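Local coordinates for FAD-binding PCMH-type domain-containing protein (Gibberella zeae, PDB 6YJO), which carries a covalently bound FAD and probably oxidises oligosaccharides, as a member of the oxygen-dependent FAD-linked oxidoreductase family, at residues Lys154-His159 and Gln233-Pro238; Tyr176-Arg181 and Gln287-Gly292; Ala193-Thr198 and Gly225-Leu230; Val119-Asp124 and Gly139-His144. All coordinates share one frame; numbering follows the deposited sequence.

Interaction 1 (Lys154-His159 and Gln233-Pro238); sequences KRAIPH and QTFAAP
The guanidinium of Arg155 holds Thr234 through two bonds, one to its hydroxyl and one to its carbonyl. Arg155 NE meets Thr234 OG1 at 2.8 Å, with an N-H...O angle of 174° and the oxygen in the guanidinium plane; Arg155 NH2 reaches Thr234 O at 2.9 Å from above the carbonyl plane. The Arg155 chain bends twice (chi2 -60°, chi3 -66°), which folds the guanidinium back across the partner strand, with Ala236 N over the centre of one face. Thr234 OG1 is also bonded to Met132 O.

The backbone bonds identify the motif. Ala156 N to Phe235 O (2.9 Å) and Phe235 N to Ala156 O (2.8 Å) make an antiparallel hydrogen-bonded pair, and Ala237 N adds a bond to Lys154 O at 2.7 Å. The short strand 155-156 thereby joins the end of the long strand 226-236, extending the antiparallel sheet of the flavin-binding region.

Apolar contacts collect on the side of the sheet that Ala156 and Phe235 share. Ala156 CB lies over the face of the Phe235 ring, a CH-pi contact 4.2 Å from the centroid, while Pro158 CD comes to 3.6 Å from Phe235 CE2. The same ring stacks with His183, and Trp320 of helix 320-326 touches both Ala156 and Ala237.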
# COMPACT_ATOMS: atom_id res chain seq x y z
N LYS A 154 -3.38 20.92 12.88
CA LYS A 154 -4.12 19.73 13.27
C LYS A 154 -4.58 19.06 11.97
O LYS A 154 -5.77 18.89 11.71
CB LYS A 154 -5.30 20.05 14.19
CG LYS A 154 -4.95 20.06 15.67
CD LYS A 154 -6.20 19.86 16.51
CE LYS A 154 -5.93 19.96 18.00
NZ LYS A 154 -7.10 19.46 18.77
N ARG A 155 -3.61 18.70 11.15
CA ARG A 155 -3.86 18.26 9.79
C ARG A 155 -3.43 16.81 9.62
O ARG A 155 -2.70 16.26 10.45
CB ARG A 155 -3.13 19.16 8.78
CG ARG A 155 -3.38 20.66 8.98
CD ARG A 155 -4.85 21.03 8.84
NE ARG A 155 -5.35 20.83 7.48
CZ ARG A 155 -6.55 21.22 7.06
NH1 ARG A 155 -7.39 21.82 7.89
NH2 ARG A 155 -6.91 21.00 5.80
N ALA A 156 -3.89 16.21 8.53
CA ALA A 156 -3.68 14.79 8.30
C ALA A 156 -3.92 14.49 6.83
O ALA A 156 -4.56 15.27 6.12
CB ALA A 156 -4.62 13.95 9.18
N ILE A 157 -3.39 13.36 6.40
CA ILE A 157 -3.71 12.81 5.08
C ILE A 157 -4.16 11.36 5.28
O ILE A 157 -3.81 10.72 6.28
CB ILE A 157 -2.52 12.89 4.11
CG1 ILE A 157 -1.27 12.23 4.71
CG2 ILE A 157 -2.22 14.34 3.75
CD1 ILE A 157 -0.04 12.37 3.82
N PRO A 158 -4.95 10.83 4.35
CA PRO A 158 -5.44 9.45 4.50
C PRO A 158 -4.35 8.45 4.14
O PRO A 158 -3.70 8.57 3.10
CB PRO A 158 -6.62 9.38 3.53
CG PRO A 158 -6.28 10.38 2.47
CD PRO A 158 -5.52 11.49 3.16
N HIS A 159 -4.15 7.46 5.01
CA HIS A 159 -3.12 6.44 4.79
C HIS A 159 -3.48 5.21 5.61
O HIS A 159 -4.49 5.18 6.31
CB HIS A 159 -1.74 6.98 5.16
CG HIS A 159 -1.68 7.59 6.53
ND1 HIS A 159 -1.94 6.88 7.67
CD2 HIS A 159 -1.41 8.86 6.93
CE1 HIS A 159 -1.82 7.67 8.72
NE2 HIS A 159 -1.50 8.88 8.30
N GLN A 233 -2.53 17.59 -0.23
CA GLN A 233 -3.48 18.53 0.36
C GLN A 233 -4.09 17.86 1.58
O GLN A 233 -4.84 16.88 1.46
CB GLN A 233 -4.55 18.92 -0.65
CG GLN A 233 -5.41 20.11 -0.24
CD GLN A 233 -4.62 21.41 -0.16
OE1 GLN A 233 -3.73 21.65 -0.98
NE2 GLN A 233 -4.92 22.23 0.84
N THR A 234 -3.78 18.38 2.77
CA THR A 234 -4.23 17.78 4.01
C THR A 234 -5.70 18.10 4.27
O THR A 234 -6.26 19.06 3.74
CB THR A 234 -3.39 18.27 5.19
OG1 THR A 234 -3.74 19.63 5.48
CG2 THR A 234 -1.91 18.19 4.89
N PHE A 235 -6.31 17.27 5.12
CA PHE A 235 -7.62 17.55 5.69
C PHE A 235 -7.47 17.75 7.20
O PHE A 235 -6.45 17.38 7.80
CB PHE A 235 -8.61 16.43 5.39
CG PHE A 235 -8.28 15.12 6.05
CD1 PHE A 235 -8.71 14.85 7.34
CD2 PHE A 235 -7.55 14.15 5.38
CE1 PHE A 235 -8.41 13.65 7.96
CE2 PHE A 235 -7.25 12.94 5.99
CZ PHE A 235 -7.68 12.69 7.28
N ALA A 236 -8.48 18.35 7.81
CA ALA A 236 -8.42 18.66 9.23
C ALA A 236 -8.59 17.39 10.04
O ALA A 236 -9.60 16.68 9.89
CB ALA A 236 -9.50 19.68 9.60
N ALA A 237 -7.61 17.08 10.89
CA ALA A 237 -7.70 15.90 11.73
C ALA A 237 -8.95 15.98 12.59
O ALA A 237 -9.11 16.95 13.35
CB ALA A 237 -6.46 15.78 12.62
N PRO A 238 -9.87 15.01 12.51
CA PRO A 238 -11.09 15.12 13.30
C PRO A 238 -10.78 14.98 14.78
O PRO A 238 -9.79 14.39 15.19
CB PRO A 238 -11.95 13.95 12.80
CG PRO A 238 -10.95 12.93 12.37
CD PRO A 238 -9.73 13.68 11.89

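Interaction 2 (Tyr176-Arg181 and Gln287-Gly292); sequences YGFASR and QGVYYG. With FAD (flavin-adenine dinucleotide), chain C.
CG anti to the carbonyl carbon (chi1 -74°) swings the Phe178 ring toward Gly288 and crosswise to Val289, and the same choice at Tyr291 (chi1 -61°) carries its phenol to the backbone of Phe178. Phe178 CB lies 3.7 Å from Val289 CG2, and the far side of the ring passes Gly288, with Phe178 CE1 4.1 Å from Gly288 CA. Tyr291 OH donates to Phe178 O over 3.0 Å, although the place of that carbonyl is less certain than the rest. Ala179 CB sits beside the same hydroxyl, while Val289 CG1 lies over the rim of one face of the Tyr291 ring, and Trp320 and Met323 of helix 320-326 also touch Tyr291. Strand 283-290 of the seven-stranded antiparallel sheet is thus joined to the loop that leads into helix 180-183. That loop is braced by Gly177 N, which bonds to Ser180 OG at 3.0 Å.

Two residues before Phe178, the backbone of Tyr176 meets the flavin: FAD N3 donates to Tyr176 O at 2.7 Å, and Tyr176 N donates to FAD O2 at 3.2 Å. The flavin's pyrimidine edge is therefore read by main-chain atoms, and an N-H aimed at O2 would be expected to ease negative charge on the reduced ring.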
# COMPACT_ATOMS: atom_id res chain seq x y z
N TYR A 176 -4.32 2.97 1.38
CA TYR A 176 -5.66 2.74 1.89
C TYR A 176 -5.61 2.47 3.38
O TYR A 176 -4.72 1.78 3.88
CB TYR A 176 -6.33 1.56 1.18
CG TYR A 176 -7.77 1.35 1.59
CD1 TYR A 176 -8.08 0.62 2.74
CD2 TYR A 176 -8.81 1.88 0.85
CE1 TYR A 176 -9.39 0.44 3.12
CE2 TYR A 176 -10.13 1.70 1.23
CZ TYR A 176 -10.40 0.97 2.37
OH TYR A 176 -11.70 0.77 2.76
N GLY A 177 -6.59 3.02 4.09
CA GLY A 177 -6.68 2.83 5.52
C GLY A 177 -8.06 3.17 6.03
O GLY A 177 -9.01 3.32 5.26
N PHE A 178 -8.16 3.32 7.35
CA PHE A 178 -9.44 3.54 8.02
C PHE A 178 -9.95 4.96 7.89
O PHE A 178 -10.98 5.29 8.49
CB PHE A 178 -9.31 3.15 9.50
CG PHE A 178 -9.27 1.66 9.73
CD1 PHE A 178 -10.16 0.83 9.08
CD2 PHE A 178 -8.34 1.10 10.59
CE1 PHE A 178 -10.13 -0.54 9.28
CE2 PHE A 178 -8.31 -0.26 10.80
CZ PHE A 178 -9.20 -1.08 10.15
N ALA A 179 -9.28 5.81 7.11
CA ALA A 179 -9.80 7.12 6.72
C ALA A 179 -10.06 7.22 5.23
O ALA A 179 -10.48 8.29 4.76
CB ALA A 179 -8.83 8.22 7.15
N SER A 180 -9.81 6.16 4.46
CA SER A 180 -9.88 6.26 3.01
C SER A 180 -11.32 6.43 2.53
O SER A 180 -11.61 7.28 1.68
CB SER A 180 -9.25 5.02 2.37
OG SER A 180 -7.84 5.11 2.39
N ARG A 181 -12.24 5.62 3.07
CA ARG A 181 -13.63 5.69 2.62
C ARG A 181 -14.20 7.09 2.82
O ARG A 181 -15.13 7.48 2.11
CB ARG A 181 -14.47 4.66 3.37
CG ARG A 181 -15.75 4.29 2.65
CD ARG A 181 -16.35 3.01 3.19
NE ARG A 181 -17.64 2.74 2.58
CZ ARG A 181 -18.76 3.37 2.91
NH1 ARG A 181 -18.75 4.29 3.86
NH2 ARG A 181 -19.90 3.07 2.29
N GLN A 287 -14.21 -4.79 12.26
CA GLN A 287 -13.58 -3.69 12.96
C GLN A 287 -13.41 -2.52 12.00
O GLN A 287 -13.16 -2.71 10.80
CB GLN A 287 -12.22 -4.11 13.53
CG GLN A 287 -11.18 -4.47 12.45
CD GLN A 287 -10.00 -5.25 13.01
OE1 GLN A 287 -10.03 -5.73 14.14
NE2 GLN A 287 -8.95 -5.39 12.20
N GLY A 288 -13.50 -1.30 12.53
CA GLY A 288 -13.37 -0.13 11.70
C GLY A 288 -13.32 1.14 12.51
O GLY A 288 -13.04 1.12 13.71
N VAL A 289 -13.61 2.27 11.85
CA VAL A 289 -13.56 3.59 12.46
C VAL A 289 -14.73 4.41 11.94
O VAL A 289 -14.96 4.48 10.73
CB VAL A 289 -12.24 4.32 12.18
CG1 VAL A 289 -12.30 5.75 12.72
CG2 VAL A 289 -11.05 3.56 12.78
N TYR A 290 -15.46 5.05 12.85
CA TYR A 290 -16.53 5.98 12.51
C TYR A 290 -16.14 7.36 13.02
O TYR A 290 -15.98 7.56 14.23
CB TYR A 290 -17.86 5.54 13.12
CG TYR A 290 -19.03 6.42 12.73
CD1 TYR A 290 -19.71 6.20 11.54
CD2 TYR A 290 -19.46 7.46 13.55
CE1 TYR A 290 -20.78 7.00 11.18
CE2 TYR A 290 -20.53 8.26 13.20
CZ TYR A 290 -21.19 8.03 12.01
OH TYR A 290 -22.25 8.82 11.64
N TYR A 291 -15.98 8.31 12.10
CA TYR A 291 -15.63 9.68 12.47
C TYR A 291 -16.92 10.38 12.91
O TYR A 291 -17.62 11.03 12.13
CB TYR A 291 -14.94 10.38 11.31
CG TYR A 291 -13.65 9.68 10.95
CD1 TYR A 291 -12.54 9.75 11.79
CD2 TYR A 291 -13.55 8.92 9.79
CE1 TYR A 291 -11.37 9.09 11.47
CE2 TYR A 291 -12.38 8.26 9.47
CZ TYR A 291 -11.29 8.35 10.32
OH TYR A 291 -10.12 7.69 10.01
N GLY A 292 -17.21 10.23 14.19
CA GLY A 292 -18.46 10.71 14.75
C GLY A 292 -18.65 10.14 16.14
O GLY A 292 -17.74 9.53 16.71
PA FAD C . 9.51 0.08 -0.05
O1A FAD C . 9.97 -1.33 -0.15
O2A FAD C . 10.60 1.06 0.42
O5B FAD C . 8.89 0.57 -1.41
C5B FAD C . 7.90 -0.22 -2.10
C4B FAD C . 7.89 0.17 -3.56
O4B FAD C . 7.98 1.61 -3.67
C3B FAD C . 9.05 -0.39 -4.38
O3B FAD C . 8.65 -0.66 -5.71
C2B FAD C . 10.07 0.75 -4.30
O2B FAD C . 10.98 0.72 -5.39
C1B FAD C . 9.14 1.96 -4.39
N9A FAD C . 9.71 3.18 -3.83
C8A FAD C . 10.06 3.43 -2.52
N7A FAD C . 10.55 4.62 -2.31
C5A FAD C . 10.53 5.21 -3.57
C6A FAD C . 10.92 6.48 -4.02
N6A FAD C . 11.44 7.43 -3.24
N1A FAD C . 10.77 6.74 -5.34
C2A FAD C . 10.25 5.80 -6.13
N3A FAD C . 9.84 4.57 -5.81
C4A FAD C . 10.01 4.33 -4.50
N1 FAD C . -1.03 -0.86 2.49
C2 FAD C . -2.29 -0.34 2.53
O2 FAD C . -2.85 0.08 1.51
N3 FAD C . -2.96 -0.26 3.74
C4 FAD C . -2.48 -0.68 4.96
O4 FAD C . -3.17 -0.57 5.97
C4X FAD C . -1.15 -1.24 4.91
N5 FAD C . -0.61 -1.66 6.02
C5X FAD C . 0.67 -2.19 5.96
C6 FAD C . 1.25 -2.68 7.13
C7 FAD C . 2.54 -3.19 7.14
C7M FAD C . 3.14 -3.68 8.43
C8 FAD C . 3.25 -3.29 5.93
C8M FAD C . 4.64 -3.85 5.88
C9 FAD C . 2.66 -2.83 4.75
C9A FAD C . 1.38 -2.29 4.76
N10 FAD C . 0.77 -1.81 3.59
C10 FAD C . -0.50 -1.29 3.62
C1' FAD C . 1.45 -1.91 2.29
C2' FAD C . 2.21 -0.65 1.89
O2' FAD C . 1.29 0.34 1.41
C3' FAD C . 3.19 -1.01 0.77
O3' FAD C . 4.01 -2.08 1.23
C4' FAD C . 4.09 0.14 0.33
O4' FAD C . 4.21 0.14 -1.10
C5' FAD C . 5.46 0.02 0.95
O5' FAD C . 6.15 1.28 0.81
P FAD C . 7.55 1.50 1.49
O1P FAD C . 8.21 2.75 0.90
O2P FAD C . 7.39 1.46 2.96
O3P FAD C . 8.32 0.19 0.99

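Interaction 3 (Ala193-Thr198 and Gly225-Leu230). With FAD (flavin-adenine dinucleotide), chain C.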
# COMPACT_ATOMS: atom_id res chain seq x y z
N ALA A 193 5.27 15.87 -7.05
CA ALA A 193 6.49 15.40 -6.41
C ALA A 193 7.72 15.82 -7.20
O ALA A 193 7.74 15.74 -8.43
CB ALA A 193 6.49 13.87 -6.27
N THR A 194 8.74 16.26 -6.47
CA THR A 194 10.08 16.35 -7.03
C THR A 194 10.59 14.94 -7.31
O THR A 194 10.63 14.11 -6.40
CB THR A 194 11.00 17.09 -6.05
OG1 THR A 194 10.40 18.33 -5.65
CG2 THR A 194 12.36 17.36 -6.68
N ILE A 195 10.93 14.66 -8.56
CA ILE A 195 11.27 13.32 -9.00
C ILE A 195 12.51 13.38 -9.89
O ILE A 195 12.68 14.32 -10.67
CB ILE A 195 10.09 12.65 -9.73
CG1 ILE A 195 10.47 11.24 -10.18
CG2 ILE A 195 9.65 13.49 -10.93
CD1 ILE A 195 9.30 10.44 -10.71
N VAL A 196 13.37 12.37 -9.76
CA VAL A 196 14.59 12.27 -10.55
C VAL A 196 14.37 11.21 -11.62
O VAL A 196 14.19 10.02 -11.31
CB VAL A 196 15.80 11.91 -9.67
CG1 VAL A 196 17.08 11.84 -10.50
CG2 VAL A 196 15.95 12.93 -8.54
N LEU A 197 14.40 11.63 -12.88
CA LEU A 197 14.24 10.70 -13.98
C LEU A 197 15.54 9.93 -14.22
O LEU A 197 16.61 10.27 -13.70
CB LEU A 197 13.80 11.43 -15.25
CG LEU A 197 12.66 12.42 -15.07
CD1 LEU A 197 12.23 13.00 -16.41
CD2 LEU A 197 11.48 11.77 -14.35
N THR A 198 15.44 8.87 -15.03
CA THR A 198 16.56 7.95 -15.19
C THR A 198 17.84 8.64 -15.64
O THR A 198 18.94 8.14 -15.35
CB THR A 198 16.19 6.85 -16.19
OG1 THR A 198 17.30 5.95 -16.34
CG2 THR A 198 15.83 7.44 -17.55
N GLY A 225 10.78 6.76 -11.77
CA GLY A 225 11.80 7.65 -11.27
C GLY A 225 11.94 7.52 -9.77
O GLY A 225 11.23 6.76 -9.11
N ILE A 226 12.90 8.28 -9.25
CA ILE A 226 13.20 8.31 -7.82
C ILE A 226 12.59 9.59 -7.26
O ILE A 226 13.13 10.68 -7.44
CB ILE A 226 14.70 8.23 -7.55
CG1 ILE A 226 15.35 7.09 -8.34
CG2 ILE A 226 14.96 8.04 -6.05
CD1 ILE A 226 15.04 5.71 -7.78
N VAL A 227 11.46 9.45 -6.57
CA VAL A 227 10.82 10.60 -5.93
C VAL A 227 11.60 10.97 -4.67
O VAL A 227 12.06 10.11 -3.92
CB VAL A 227 9.35 10.28 -5.61
CG1 VAL A 227 8.76 11.37 -4.72
CG2 VAL A 227 8.55 10.13 -6.88
N ALA A 228 11.74 12.28 -4.45
CA ALA A 228 12.44 12.81 -3.29
C ALA A 228 11.54 13.58 -2.33
O ALA A 228 11.84 13.63 -1.14
CB ALA A 228 13.58 13.73 -3.73
N GLU A 229 10.45 14.17 -2.83
CA GLU A 229 9.53 14.93 -2.00
C GLU A 229 8.14 14.82 -2.62
O GLU A 229 7.99 15.06 -3.82
CB GLU A 229 9.97 16.39 -1.90
CG GLU A 229 9.25 17.20 -0.84
CD GLU A 229 9.86 18.58 -0.64
OE1 GLU A 229 11.00 18.67 -0.13
OE2 GLU A 229 9.20 19.58 -1.01
N LEU A 230 7.15 14.44 -1.82
CA LEU A 230 5.76 14.35 -2.27
C LEU A 230 4.95 15.49 -1.66
O LEU A 230 5.22 15.92 -0.53
CB LEU A 230 5.13 13.00 -1.88
CG LEU A 230 5.80 11.73 -2.41
CD1 LEU A 230 6.89 11.23 -1.46
CD2 LEU A 230 4.77 10.62 -2.65
PA FAD C . 9.51 0.08 -0.05
O1A FAD C . 9.97 -1.33 -0.15
O2A FAD C . 10.60 1.06 0.42
O5B FAD C . 8.89 0.57 -1.41
C5B FAD C . 7.90 -0.22 -2.10
C4B FAD C . 7.89 0.17 -3.56
O4B FAD C . 7.98 1.61 -3.67
C3B FAD C . 9.05 -0.39 -4.38
O3B FAD C . 8.65 -0.66 -5.71
C2B FAD C . 10.07 0.75 -4.30
O2B FAD C . 10.98 0.72 -5.39
C1B FAD C . 9.14 1.96 -4.39
N9A FAD C . 9.71 3.18 -3.83
C8A FAD C . 10.06 3.43 -2.52
N7A FAD C . 10.55 4.62 -2.31
C5A FAD C . 10.53 5.21 -3.57
C6A FAD C . 10.92 6.48 -4.02
N6A FAD C . 11.44 7.43 -3.24
N1A FAD C . 10.77 6.74 -5.34
C2A FAD C . 10.25 5.80 -6.13
N3A FAD C . 9.84 4.57 -5.81
C4A FAD C . 10.01 4.33 -4.50
N1 FAD C . -1.03 -0.86 2.49
C2 FAD C . -2.29 -0.34 2.53
O2 FAD C . -2.85 0.08 1.51
N3 FAD C . -2.96 -0.26 3.74
C4 FAD C . -2.48 -0.68 4.96
O4 FAD C . -3.17 -0.57 5.97
C4X FAD C . -1.15 -1.24 4.91
N5 FAD C . -0.61 -1.66 6.02
C5X FAD C . 0.67 -2.19 5.96
C6 FAD C . 1.25 -2.68 7.13
C7 FAD C . 2.54 -3.19 7.14
C7M FAD C . 3.14 -3.68 8.43
C8 FAD C . 3.25 -3.29 5.93
C8M FAD C . 4.64 -3.85 5.88
C9 FAD C . 2.66 -2.83 4.75
C9A FAD C . 1.38 -2.29 4.76
N10 FAD C . 0.77 -1.81 3.59
C10 FAD C . -0.50 -1.29 3.62
C1' FAD C . 1.45 -1.91 2.29
C2' FAD C . 2.21 -0.65 1.89
O2' FAD C . 1.29 0.34 1.41
C3' FAD C . 3.19 -1.01 0.77
O3' FAD C . 4.01 -2.08 1.23
C4' FAD C . 4.09 0.14 0.33
O4' FAD C . 4.21 0.14 -1.10
C5' FAD C . 5.46 0.02 0.95
O5' FAD C . 6.15 1.28 0.81
P FAD C . 7.55 1.50 1.49
O1P FAD C . 8.21 2.75 0.90
O2P FAD C . 7.39 1.46 2.96
O3P FAD C . 8.32 0.19 0.99
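Strands 193-196 and 226-230 run antiparallel, with axes 4.5 Å apart at their closest and directions 145° from each other, and a beta bulge shifts the register by one between the Thr194-Glu229 and Ile195-Val227 pairs. Ala228 is the extra residue, and its N bonds almost straight to Thr194 O (2.9 Å, N-H...O angle 178°); the neighbouring bond from Thr194 N to Glu229 O is weak. Val196 and Ile226 exchange a further pair of backbone bonds.

Val227 carries the side-chain contact on the face it shares with Ala193 and Ile195. With CG1 anti to the backbone N (chi1 170°), its two methyls part: Val227 CG1 touches Ala193 CB at 3.7 Å, and Val227 CG2 touches Ile195 CD1 at 3.9 Å. The tip of Ile195 also rests on the bare backbone of Gly225, with CD1 3.8 Å from Gly225 CA. Val196 and Ile226 lie on the other face, against Ile81 of helix 78-90.

The edge of Val227 turned away from Ile195 is spent on the cofactor: Val227 N donates to FAD N1A at 3.1 Å, and FAD N6A donates to Val227 O at 2.8 Å. The donor and acceptor of Val227 complement N1A and N6A of adenine, so these two main-chain bonds recognise the base.

Interaction 4 (Val119-Asp124 and Gly139-His144)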
# COMPACT_ATOMS: atom_id res chain seq x y z
N VAL A 119 18.52 4.51 -0.65
CA VAL A 119 17.70 4.49 0.56
C VAL A 119 17.40 5.93 0.95
O VAL A 119 18.27 6.65 1.47
CB VAL A 119 18.42 3.75 1.70
CG1 VAL A 119 17.65 3.91 3.01
CG2 VAL A 119 18.59 2.27 1.36
N VAL A 120 16.16 6.36 0.73
CA VAL A 120 15.75 7.74 0.98
C VAL A 120 15.21 7.87 2.40
O VAL A 120 14.63 8.89 2.77
CB VAL A 120 14.71 8.20 -0.05
CG1 VAL A 120 15.22 7.97 -1.46
CG2 VAL A 120 13.38 7.49 0.16
N ASP A 121 15.43 6.83 3.22
CA ASP A 121 14.90 6.82 4.58
C ASP A 121 15.38 8.01 5.40
O ASP A 121 14.67 8.46 6.31
CB ASP A 121 15.30 5.51 5.27
CG ASP A 121 14.82 5.42 6.70
OD1 ASP A 121 13.88 6.15 7.07
OD2 ASP A 121 15.39 4.60 7.47
N ALA A 122 16.57 8.54 5.11
CA ALA A 122 17.11 9.66 5.87
C ALA A 122 16.47 11.00 5.51
O ALA A 122 16.66 11.97 6.24
CB ALA A 122 18.63 9.75 5.68
N MET A 123 15.72 11.06 4.42
CA MET A 123 15.02 12.28 4.00
C MET A 123 13.56 12.14 4.42
O MET A 123 12.75 11.54 3.71
CB MET A 123 15.16 12.49 2.50
CG MET A 123 16.60 12.62 2.03
SD MET A 123 16.78 12.61 0.23
CE MET A 123 15.64 13.92 -0.24
N ASP A 124 13.23 12.68 5.60
CA ASP A 124 11.90 12.49 6.18
C ASP A 124 11.29 13.79 6.70
O ASP A 124 10.39 13.75 7.55
CB ASP A 124 11.95 11.46 7.31
CG ASP A 124 12.79 11.92 8.49
OD1 ASP A 124 13.31 13.05 8.46
OD2 ASP A 124 12.93 11.14 9.46
N GLY A 139 11.25 9.86 2.32
CA GLY A 139 11.61 8.87 3.31
C GLY A 139 10.78 8.88 4.57
O GLY A 139 10.97 8.00 5.42
N ALA A 140 9.87 9.83 4.72
CA ALA A 140 9.03 9.86 5.91
C ALA A 140 8.18 8.61 5.99
O ALA A 140 7.64 8.13 4.98
CB ALA A 140 8.15 11.11 5.92
N ARG A 141 8.06 8.06 7.19
CA ARG A 141 7.16 6.95 7.45
C ARG A 141 5.79 7.48 7.87
O ARG A 141 5.68 8.59 8.41
CB ARG A 141 7.75 6.03 8.52
CG ARG A 141 8.90 5.19 7.98
CD ARG A 141 9.85 4.65 9.06
NE ARG A 141 11.12 4.24 8.48
CZ ARG A 141 11.31 3.12 7.80
NH1 ARG A 141 10.31 2.27 7.61
NH2 ARG A 141 12.51 2.84 7.30
N LEU A 142 4.75 6.69 7.60
CA LEU A 142 3.38 7.17 7.75
C LEU A 142 3.14 7.74 9.14
O LEU A 142 2.47 8.78 9.28
CB LEU A 142 2.40 6.03 7.47
CG LEU A 142 2.35 5.47 6.05
CD1 LEU A 142 1.19 4.49 5.94
CD2 LEU A 142 2.22 6.58 5.02
N GLY A 143 3.66 7.09 10.18
CA GLY A 143 3.41 7.57 11.52
C GLY A 143 4.15 8.85 11.84
O GLY A 143 3.66 9.67 12.63
N HIS A 144 5.32 9.05 11.23
CA HIS A 144 6.02 10.32 11.34
C HIS A 144 5.30 11.43 10.58
O HIS A 144 5.44 12.60 10.93
CB HIS A 144 7.46 10.18 10.83
CG HIS A 144 8.21 11.48 10.75
ND1 HIS A 144 8.38 12.31 11.84
CD2 HIS A 144 8.86 12.07 9.72
CE1 HIS A 144 9.08 13.37 11.48
NE2 HIS A 144 9.39 13.25 10.20
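Gly139, with the most surface buried here, is pressed against two carbonyl oxygens of the facing loop. Its N donates to Met123 O at 2.6 Å, nearly in line with the C=O bond, and Gly139 CA makes a C-H...O contact of 3.1 Å with Val120 O. That second oxygen also accepts from Met123 N at 2.9 Å, closing a type I turn through Asp121 and Ala122. Having no beta carbon, Gly139 can come this close to both oxygens.

Asp124 packs its CB 3.6 Å from Ala140 CA. Its backbone Asp124 O takes a weak bond from His144 NE2 (2.9 Å), lying in the plane of the imidazole at its edge. The carboxylate of Asp124 turns to another partner, a salt bridge with Arg336, and His144 ND1 has a weak bond to Asp334.

Asp121, with CG anti to the backbone N (chi1 179°), meets Arg141 at the edge of the guanidinium. This salt bridge is long and its hydrogen bond weak, 3.4 Å from Asp121 OD2 to Arg141 NH2; the N-H points well at the oxygen (166°), but the two flat groups stand 87° apart. Asp121 is paired more strongly with Arg337, while Arg141 NH1 bonds to Gly164 O and to the carbonyl of Gly100, an FAD-binding residue.

Arg141 is the N-cap residue of helix 142-152, and Val120 touches FAD; the contact thus sits in the PCMH-type FAD-binding fold, joining the loop after parallel strand 116-119 to that helix start.

Overall arrangement
From the N terminus, interaction 4 closes first, shutting a short loop that holds the hairpin of strands 126-128 and 133-137. Helix 142-152 then leads to strand 155-156, where interaction 1 opens a much longer loop. Interaction 2 opens inside that loop and closes beyond it, so the two cross, while interaction 3 nests within both. Strand 226-236 serves interactions 3 and 1 in turn, and interaction 2 ties the flavin-binding region to the seven-stranded sheet. Neighbours touch at His159-Leu142 (1 and 4), Ala228-Met123 (3 and 4) and Pro238-Tyr291 (1 and 2). Interactions 2 and 3, with centres about 30 Å apart, meet FAD at its flavin and adenine.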